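Long-range contacts in GTP-sensing transcriptional pleiotropic repressor CodY (Clostridioides difficile, PDB 5N0L), which binds isoleucine in its GAF domain and, as a nutrient sensor thought also to respond to GTP, probably represses transcription of many genes: residues S41-Y45 against L56-D60; V85-D89 against R126-L130; V117-L121 against A147-A151. One frame throughout, in Å; residues are numbered along the deposited sequence.

Interaction 1 of 3, residues S41-Y45 against L56-D60. With ILE (isoleucine), chain G.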
loop_
_atom_site.group_PDB
_atom_site.type_symbol
_atom_site.label_atom_id
_atom_site.label_comp_id
_atom_site.label_asym_id
_atom_site.label_seq_id
_atom_site.Cartn_x
_atom_site.Cartn_y
_atom_site.Cartn_z
ATOM N N SER A 41 27.537 -16.931 12.419
ATOM C CA SER A 41 27.677 -18.396 12.627
ATOM C C SER A 41 26.691 -18.822 13.678
ATOM O O SER A 41 27.075 -19.494 14.642
ATOM C CB SER A 41 29.123 -18.739 13.062
ATOM O OG SER A 41 29.930 -18.365 11.973
ATOM N N SER A 42 25.409 -18.442 13.498
ATOM C CA SER A 42 24.475 -18.608 14.593
ATOM C C SER A 42 23.142 -19.245 14.091
ATOM O O SER A 42 22.826 -19.035 12.967
ATOM C CB SER A 42 24.098 -17.283 15.199
ATOM O OG SER A 42 25.229 -16.725 15.932
ATOM N N ASN A 43 22.436 -19.856 15.012
ATOM C CA ASN A 43 20.915 -20.040 14.778
ATOM C C ASN A 43 20.279 -18.706 14.970
ATOM O O ASN A 43 20.541 -18.066 15.965
ATOM C CB ASN A 43 20.394 -21.032 15.823
ATOM C CG ASN A 43 20.747 -22.490 15.515
ATOM O OD1 ASN A 43 21.381 -22.802 14.478
ATOM N ND2 ASN A 43 20.267 -23.434 16.408
ATOM N N VAL A 44 19.405 -18.300 14.056
ATOM C CA VAL A 44 18.700 -17.061 14.080
ATOM C C VAL A 44 17.160 -17.360 13.943
ATOM O O VAL A 44 16.769 -18.013 12.957
ATOM C CB VAL A 44 19.091 -16.252 12.873
ATOM C CG1 VAL A 44 18.477 -14.916 12.799
ATOM C CG2 VAL A 44 20.684 -16.107 12.882
ATOM N N TYR A 45 16.454 -16.807 14.857
ATOM C CA TYR A 45 14.961 -16.822 14.811
ATOM C C TYR A 45 14.383 -15.448 14.823
ATOM O O TYR A 45 14.716 -14.624 15.723
ATOM C CB TYR A 45 14.497 -17.579 15.994
ATOM C CG TYR A 45 15.077 -18.894 16.298
ATOM C CD1 TYR A 45 16.290 -19.038 17.072
ATOM C CD2 TYR A 45 14.484 -20.093 15.929
ATOM C CE1 TYR A 45 16.816 -20.191 17.409
ATOM C CE2 TYR A 45 15.009 -21.306 16.271
ATOM C CZ TYR A 45 16.150 -21.420 17.026
ATOM O OH TYR A 45 16.701 -22.623 17.398
ATOM N N LEU A 56 14.039 -17.839 9.754
ATOM C CA LEU A 56 14.782 -18.903 10.404
ATOM C C LEU A 56 16.011 -19.215 9.663
ATOM O O LEU A 56 15.972 -19.325 8.478
ATOM C CB LEU A 56 13.920 -20.164 10.443
ATOM C CG LEU A 56 14.522 -21.391 11.103
ATOM C CD1 LEU A 56 14.775 -21.242 12.591
ATOM C CD2 LEU A 56 13.578 -22.623 10.896
ATOM N N HIS A 57 17.149 -19.356 10.405
ATOM C CA HIS A 57 18.345 -19.955 9.888
ATOM C C HIS A 57 18.954 -20.843 10.942
ATOM O O HIS A 57 19.083 -20.448 12.143
ATOM C CB HIS A 57 19.447 -18.925 9.621
ATOM C CG HIS A 57 20.712 -19.565 9.124
ATOM N ND1 HIS A 57 20.895 -20.117 7.861
ATOM C CD2 HIS A 57 21.827 -19.869 9.846
ATOM C CE1 HIS A 57 22.136 -20.623 7.825
ATOM N NE2 HIS A 57 22.682 -20.522 9.028
ATOM N N LEU A 58 19.365 -22.031 10.555
ATOM C CA LEU A 58 19.934 -23.021 11.543
ATOM C C LEU A 58 21.362 -23.404 11.200
ATOM O O LEU A 58 21.610 -24.148 10.274
ATOM C CB LEU A 58 19.046 -24.321 11.642
ATOM C CG LEU A 58 17.639 -24.072 12.199
ATOM C CD1 LEU A 58 16.837 -25.407 12.007
ATOM C CD2 LEU A 58 17.624 -23.566 13.668
ATOM N N ASN A 59 22.309 -22.836 11.948
ATOM C CA ASN A 59 23.688 -23.287 11.900
ATOM C C ASN A 59 23.863 -24.660 12.567
ATOM O O ASN A 59 24.700 -25.430 12.150
ATOM C CB ASN A 59 24.519 -22.186 12.644
ATOM C CG ASN A 59 26.028 -22.449 12.516
ATOM O OD1 ASN A 59 26.586 -22.132 11.480
ATOM N ND2 ASN A 59 26.683 -23.069 13.536
ATOM N N ASP A 60 23.059 -24.938 13.609
ATOM C CA ASP A 60 23.090 -26.144 14.383
ATOM C C ASP A 60 21.630 -26.727 14.369
ATOM O O ASP A 60 20.835 -26.383 15.195
ATOM C CB ASP A 60 23.534 -25.895 15.773
ATOM C CG ASP A 60 24.982 -25.245 15.768
ATOM O OD1 ASP A 60 25.899 -26.057 15.648
ATOM O OD2 ASP A 60 25.087 -23.985 15.760
HETATM N N ILE G . 17.120 -23.979 21.168
HETATM C CA ILE G . 17.566 -22.664 20.618
HETATM C C ILE G . 18.870 -22.838 19.882
HETATM O O ILE G . 19.795 -23.414 20.449
HETATM C CB ILE G . 17.682 -21.645 21.732
HETATM C CG1 ILE G . 16.283 -21.374 22.306
HETATM C CG2 ILE G . 18.168 -20.339 21.201
HETATM C CD1 ILE G . 15.398 -20.474 21.463
HETATM O OXT ILE G . 18.909 -22.482 18.723
HETATM O O HOH W 1 23.394 -22.379 17.210
#
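The side-chain amide of Asn43 bonds the backbone N and O of Asp60 just past the end of strand 53-57. Strands 43-48 and 53-57 form an antiparallel hairpin whose last rung here is the hydrogen-bonded pair Val44 and His57, with Val44 N to His57 O and His57 N to Val44 O both 2.9 Å. Beyond it the backbone of 58-60 leaves the strand and the side chain of Asn43 takes over. Its CB lies between His57 O and the carboxylate of the bound isoleucine. CG, set beside the backbone N by a chi1 of -76°, packs on Leu58 CD2 at 3.8 Å. Asn43 OD1 accepts a nearly straight bond from Asp60 N (2.9 Å, 170° at the hydrogen). Asn43 ND2 gives one hydrogen to Asp60 O at 3.2 Å. Its other hydrogen goes to the ligand's OXT at 2.8 Å, almost linearly (176°). Both the oxygen and the nitrogen of the amide are thus engaged, which fixes its rotation and leaves little doubt which end is the nitrogen. Tyr45 brings a second donor to the same ligand oxygen: its OH lies 2.6 Å from isoleucine OXT, which approaches at the ring edge, and is also bonded to Ser65 N. Leu56 runs alongside Tyr45 with its CD1 3.5 Å from Tyr45 CD2, meeting the ring obliquely, and Phe77 adds an edge-to-face ring contact. Within 56-60, Asn59 ND2 donates to Asp60 OD2 from above the carboxylate plane, and a water donates to the same oxygen. The isoleucine carboxylate is therefore met by neutral donors from one strand, and Lys113 also bonds the ligand; one amide holds both that carboxylate and the backbone of Asp60, consistent with a link between residues 58-60 and the amino acid site.

Interaction 2 of 3, residues V85-D89 against R126-L130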
loop_
_atom_site.group_PDB
_atom_site.type_symbol
_atom_site.label_atom_id
_atom_site.label_comp_id
_atom_site.label_asym_id
_atom_site.label_seq_id
_atom_site.Cartn_x
_atom_site.Cartn_y
_atom_site.Cartn_z
ATOM N N VAL A 85 10.053 -14.529 26.056
ATOM C CA VAL A 85 10.840 -13.499 25.337
ATOM C C VAL A 85 10.269 -12.082 25.486
ATOM O O VAL A 85 10.992 -11.060 25.364
ATOM C CB VAL A 85 11.213 -13.879 23.904
ATOM C CG1 VAL A 85 12.069 -15.139 23.851
ATOM C CG2 VAL A 85 9.955 -13.968 22.987
ATOM N N LEU A 86 8.930 -11.948 25.725
ATOM C CA LEU A 86 8.333 -10.689 25.833
ATOM C C LEU A 86 8.593 -10.032 27.223
ATOM O O LEU A 86 8.292 -8.857 27.423
ATOM C CB LEU A 86 6.825 -10.805 25.574
ATOM C CG LEU A 86 6.515 -11.290 24.152
ATOM C CD1 LEU A 86 4.974 -11.584 24.082
ATOM C CD2 LEU A 86 6.839 -10.267 23.082
ATOM N N LYS A 87 9.156 -10.804 28.152
ATOM C CA LYS A 87 9.555 -10.301 29.495
ATOM C C LYS A 87 10.879 -9.538 29.389
ATOM O O LYS A 87 11.193 -8.817 30.336
ATOM C CB LYS A 87 9.804 -11.449 30.482
ATOM C CG LYS A 87 8.586 -12.289 30.794
ATOM C CD LYS A 87 8.887 -13.525 31.552
ATOM C CE LYS A 87 7.613 -14.309 31.807
ATOM N NZ LYS A 87 7.771 -15.353 32.810
ATOM N N ILE A 88 11.560 -9.653 28.268
ATOM C CA ILE A 88 12.863 -8.959 27.986
ATOM C C ILE A 88 12.539 -7.651 27.253
ATOM O O ILE A 88 12.047 -7.674 26.145
ATOM C CB ILE A 88 13.774 -9.888 27.130
ATOM C CG1 ILE A 88 14.168 -11.220 27.889
ATOM C CG2 ILE A 88 15.058 -9.191 26.607
ATOM C CD1 ILE A 88 14.692 -12.379 27.094
ATOM N N ASP A 89 12.818 -6.482 27.860
ATOM C CA ASP A 89 12.491 -5.189 27.207
ATOM C C ASP A 89 13.650 -4.438 26.555
ATOM O O ASP A 89 13.427 -3.480 25.876
ATOM C CB ASP A 89 11.761 -4.237 28.167
ATOM C CG ASP A 89 12.677 -3.614 29.220
ATOM O OD1 ASP A 89 13.664 -4.240 29.681
ATOM O OD2 ASP A 89 12.396 -2.454 29.568
ATOM N N ARG A 126 6.095 -3.346 20.595
ATOM C CA ARG A 126 6.881 -4.576 20.573
ATOM C C ARG A 126 6.163 -5.556 19.547
ATOM O O ARG A 126 5.095 -6.076 19.832
ATOM C CB ARG A 126 6.901 -5.182 21.929
ATOM C CG ARG A 126 7.559 -6.558 22.096
ATOM C CD ARG A 126 9.075 -6.506 21.746
ATOM N NE ARG A 126 9.798 -7.710 21.960
ATOM C CZ ARG A 126 10.244 -8.140 23.154
ATOM N NH1 ARG A 126 10.078 -7.449 24.250
ATOM N NH2 ARG A 126 10.921 -9.264 23.244
ATOM N N LEU A 127 6.806 -5.708 18.401
ATOM C CA LEU A 127 6.325 -6.497 17.274
ATOM C C LEU A 127 6.820 -7.895 17.206
ATOM O O LEU A 127 6.257 -8.729 16.505
ATOM C CB LEU A 127 6.600 -5.766 15.977
ATOM C CG LEU A 127 5.954 -4.403 15.810
ATOM C CD1 LEU A 127 6.385 -3.728 14.505
ATOM C CD2 LEU A 127 4.461 -4.477 15.920
ATOM N N GLY A 128 7.938 -8.178 17.881
ATOM C CA GLY A 128 8.508 -9.479 17.826
ATOM C C GLY A 128 9.908 -9.489 18.523
ATOM O O GLY A 128 10.191 -8.544 19.315
ATOM N N THR A 129 10.646 -10.531 18.246
ATOM C CA THR A 129 11.957 -10.804 18.892
ATOM C C THR A 129 12.879 -11.461 17.943
ATOM O O THR A 129 12.535 -12.284 17.142
ATOM C CB THR A 129 11.737 -11.690 20.165
ATOM O OG1 THR A 129 10.722 -11.140 21.015
ATOM C CG2 THR A 129 12.975 -11.807 21.045
ATOM N N LEU A 130 14.166 -11.023 17.978
ATOM C CA LEU A 130 15.203 -11.633 17.222
ATOM C C LEU A 130 16.029 -12.413 18.263
ATOM O O LEU A 130 16.458 -11.851 19.289
ATOM C CB LEU A 130 16.044 -10.560 16.496
ATOM C CG LEU A 130 17.225 -11.077 15.764
ATOM C CD1 LEU A 130 17.004 -11.842 14.487
ATOM C CD2 LEU A 130 18.143 -9.855 15.357
#
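The CA atoms of Val85 and Thr129, the nearest pair across the two segments, are 7.1 Å apart, where a type I turn from Val85 to Ile88 faces strand 125-134 just beyond a classic beta bulge formed by Leu127 and Gly128 opposite Ile120. Arg126 links the two. Its chain leaves the strand with CG anti to the backbone N, then bends at chi2 (63°), which brings the guanidinium back over its own strand and against the turn. NH2 donates to Val85 O at 2.8 Å and NH1 to Ile88 O at 2.7 Å. Both bonds are bent, with 139° and 137° at the hydrogen, and both acceptors sit at the edge of the group, somewhat tilted from its plane. The guanidinium also bonds its own strand: NE reaches Gly128 O at 2.8 Å and the second N-H of NH2 goes to Thr129 OG1 at 2.9 Å, each partner close to the guanidinium plane. Four bonds thus fix the rotation of the group. Val85 O is gripped from opposite faces of its carbonyl plane, by Arg126 NH2 on one and by the turn's own Ile88 N on the other. Leu86 CD2 lies 4.0 Å above the centre of the guanidinium, covering one face with a methyl group. Val85 crosses Thr129 at a slant, its CG2 3.5 Å from Thr129 OG1, and Thr129 CG2 packs on Val85 CB. Pro119 and Leu121 of the adjoining strand 114-122 contact Arg126 as well. Arg126, beside the classic bulge, thus bonds the 85-88 turn, part of the connection between helix 79-85 and strand 92-95, to the central strand of the GAF-domain sheet.

Interaction 3 of 3, residues V117-L121 against A147-A151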
loop_
_atom_site.group_PDB
_atom_site.type_symbol
_atom_site.label_atom_id
_atom_site.label_comp_id
_atom_site.label_asym_id
_atom_site.label_seq_id
_atom_site.Cartn_x
_atom_site.Cartn_y
_atom_site.Cartn_z
ATOM N N VAL A 117 19.090 -12.034 22.821
ATOM C CA VAL A 117 17.637 -11.765 22.574
ATOM C C VAL A 117 17.401 -10.277 22.423
ATOM O O VAL A 117 17.698 -9.431 23.352
ATOM C CB VAL A 117 16.799 -12.351 23.701
ATOM C CG1 VAL A 117 15.284 -12.179 23.376
ATOM C CG2 VAL A 117 17.164 -13.816 23.984
ATOM N N VAL A 118 16.976 -9.939 21.209
ATOM C CA VAL A 118 16.805 -8.554 20.809
ATOM C C VAL A 118 15.347 -8.259 20.538
ATOM O O VAL A 118 14.799 -8.847 19.556
ATOM C CB VAL A 118 17.614 -8.190 19.586
ATOM C CG1 VAL A 118 17.484 -6.690 19.283
ATOM C CG2 VAL A 118 19.073 -8.629 19.790
ATOM N N PRO A 119 14.772 -7.319 21.313
ATOM C CA PRO A 119 13.379 -6.910 20.981
ATOM C C PRO A 119 13.282 -6.284 19.604
ATOM O O PRO A 119 14.133 -5.495 19.163
ATOM C CB PRO A 119 13.024 -5.909 22.069
ATOM C CG PRO A 119 13.853 -6.345 23.267
ATOM C CD PRO A 119 15.156 -6.815 22.659
ATOM N N ILE A 120 12.187 -6.579 18.882
ATOM C CA ILE A 120 11.922 -5.963 17.606
ATOM C C ILE A 120 10.791 -4.978 17.848
ATOM O O ILE A 120 9.668 -5.368 18.258
ATOM C CB ILE A 120 11.508 -6.986 16.529
ATOM C CG1 ILE A 120 12.632 -7.965 16.217
ATOM C CG2 ILE A 120 11.007 -6.288 15.297
ATOM C CD1 ILE A 120 12.392 -9.180 15.303
ATOM N N LEU A 121 11.070 -3.718 17.598
ATOM C CA LEU A 121 10.207 -2.615 17.893
ATOM C C LEU A 121 9.990 -1.849 16.588
ATOM O O LEU A 121 10.839 -1.799 15.691
ATOM C CB LEU A 121 10.847 -1.678 18.902
ATOM C CG LEU A 121 11.375 -2.319 20.209
ATOM C CD1 LEU A 121 12.077 -1.296 21.120
ATOM C CD2 LEU A 121 10.277 -3.043 20.970
ATOM N N ALA A 147 23.080 -7.033 15.028
ATOM C CA ALA A 147 21.747 -7.596 15.528
ATOM C C ALA A 147 20.734 -6.568 15.758
ATOM O O ALA A 147 19.528 -6.742 15.364
ATOM C CB ALA A 147 21.900 -8.412 16.733
ATOM N N GLU A 148 21.073 -5.452 16.374
ATOM C CA GLU A 148 20.151 -4.457 16.671
ATOM C C GLU A 148 19.643 -3.669 15.483
ATOM O O GLU A 148 18.398 -3.328 15.429
ATOM C CB GLU A 148 20.621 -3.531 17.784
ATOM C CG GLU A 148 20.698 -4.261 19.099
ATOM C CD GLU A 148 20.997 -3.413 20.297
ATOM O OE1 GLU A 148 21.055 -2.152 20.150
ATOM O OE2 GLU A 148 21.133 -4.051 21.380
ATOM N N TYR A 149 20.523 -3.342 14.524
ATOM C CA TYR A 149 20.071 -2.682 13.411
ATOM C C TYR A 149 19.195 -3.680 12.560
ATOM O O TYR A 149 18.203 -3.214 11.981
ATOM C CB TYR A 149 21.073 -1.929 12.580
ATOM C CG TYR A 149 21.779 -2.563 11.536
ATOM C CD1 TYR A 149 21.175 -2.857 10.265
ATOM C CD2 TYR A 149 23.179 -2.716 11.648
ATOM C CE1 TYR A 149 21.920 -3.355 9.242
ATOM C CE2 TYR A 149 23.900 -3.230 10.630
ATOM C CZ TYR A 149 23.298 -3.506 9.415
ATOM O OH TYR A 149 24.068 -4.004 8.420
ATOM N N SER A 150 19.585 -4.922 12.514
ATOM C CA SER A 150 18.777 -5.937 11.746
ATOM C C SER A 150 17.402 -6.101 12.360
ATOM O O SER A 150 16.396 -6.101 11.557
ATOM C CB SER A 150 19.506 -7.254 11.747
ATOM O OG SER A 150 20.659 -7.280 10.933
ATOM N N ALA A 151 17.314 -6.126 13.670
ATOM C CA ALA A 151 15.983 -6.103 14.376
ATOM C C ALA A 151 15.164 -4.901 14.091
ATOM O O ALA A 151 13.939 -4.973 13.845
ATOM C CB ALA A 151 16.133 -6.300 15.862
#
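Glu148, whose CG rests 4.0 Å from Val118 CG1, has a carboxylate oxygen, OE2, gripped twice: it is hydrogen-bonded to Thr91 OG1 and forms a salt bridge with Arg13 of a second subunit. The rest of the contact is mainly methyl packing. Val118 CG1, anti to the backbone N at a chi1 of -175°, meets Ala151 CB at 3.7 Å, while its other methyl, CG2, reaches Ala147 CB at 4.2 Å. Ala151 CB is shared, since Ile120 CG1 approaches it to 3.9 Å. Ile120 CG2 then lies 3.5 Å from Ala151 O. The axes of segments 117-121 and 147-151 approach to 8.3 Å and run 29° apart; Ala147 and Ala151, one turn apart, present their methyls to the strand. Strand 114-122 is bordered in the sheet by 125-134 and 92-95, and helix 141-158 runs roughly along it, on the side of the sheet that carries Val118, with Ala147 also touching Leu132 and Ser150 meeting helix 30-40. On the far side of the helix Tyr149 packs against helix 7-22 of neighbouring subunits, so the same helix joins the sheet to the assembly.

All three contacts reach one antiparallel sheet. Strand 125-134 links interactions 1 and 2, whose centres are 18 Å apart: Val44 CG1 touches Leu130 CD1 at 3.8 Å. Interactions 2 and 3 are closer, 9 Å between centres, and share the rungs between neighbouring strands. Gly128 O, already bonded to Arg126, probably also accepts from Ile120 N at 2.8 Å, and Leu130 O from Val118 N. Leu130 CD2 meets Ala147 O of the helix at 3.4 Å. Interactions 1 and 3, with centres 15 Å apart, do not touch. Interaction 1 bonds isoleucine directly; the side chains of Val85 in interaction 2 and Val118 in interaction 3 lie about 7 Å and 12 Å from it.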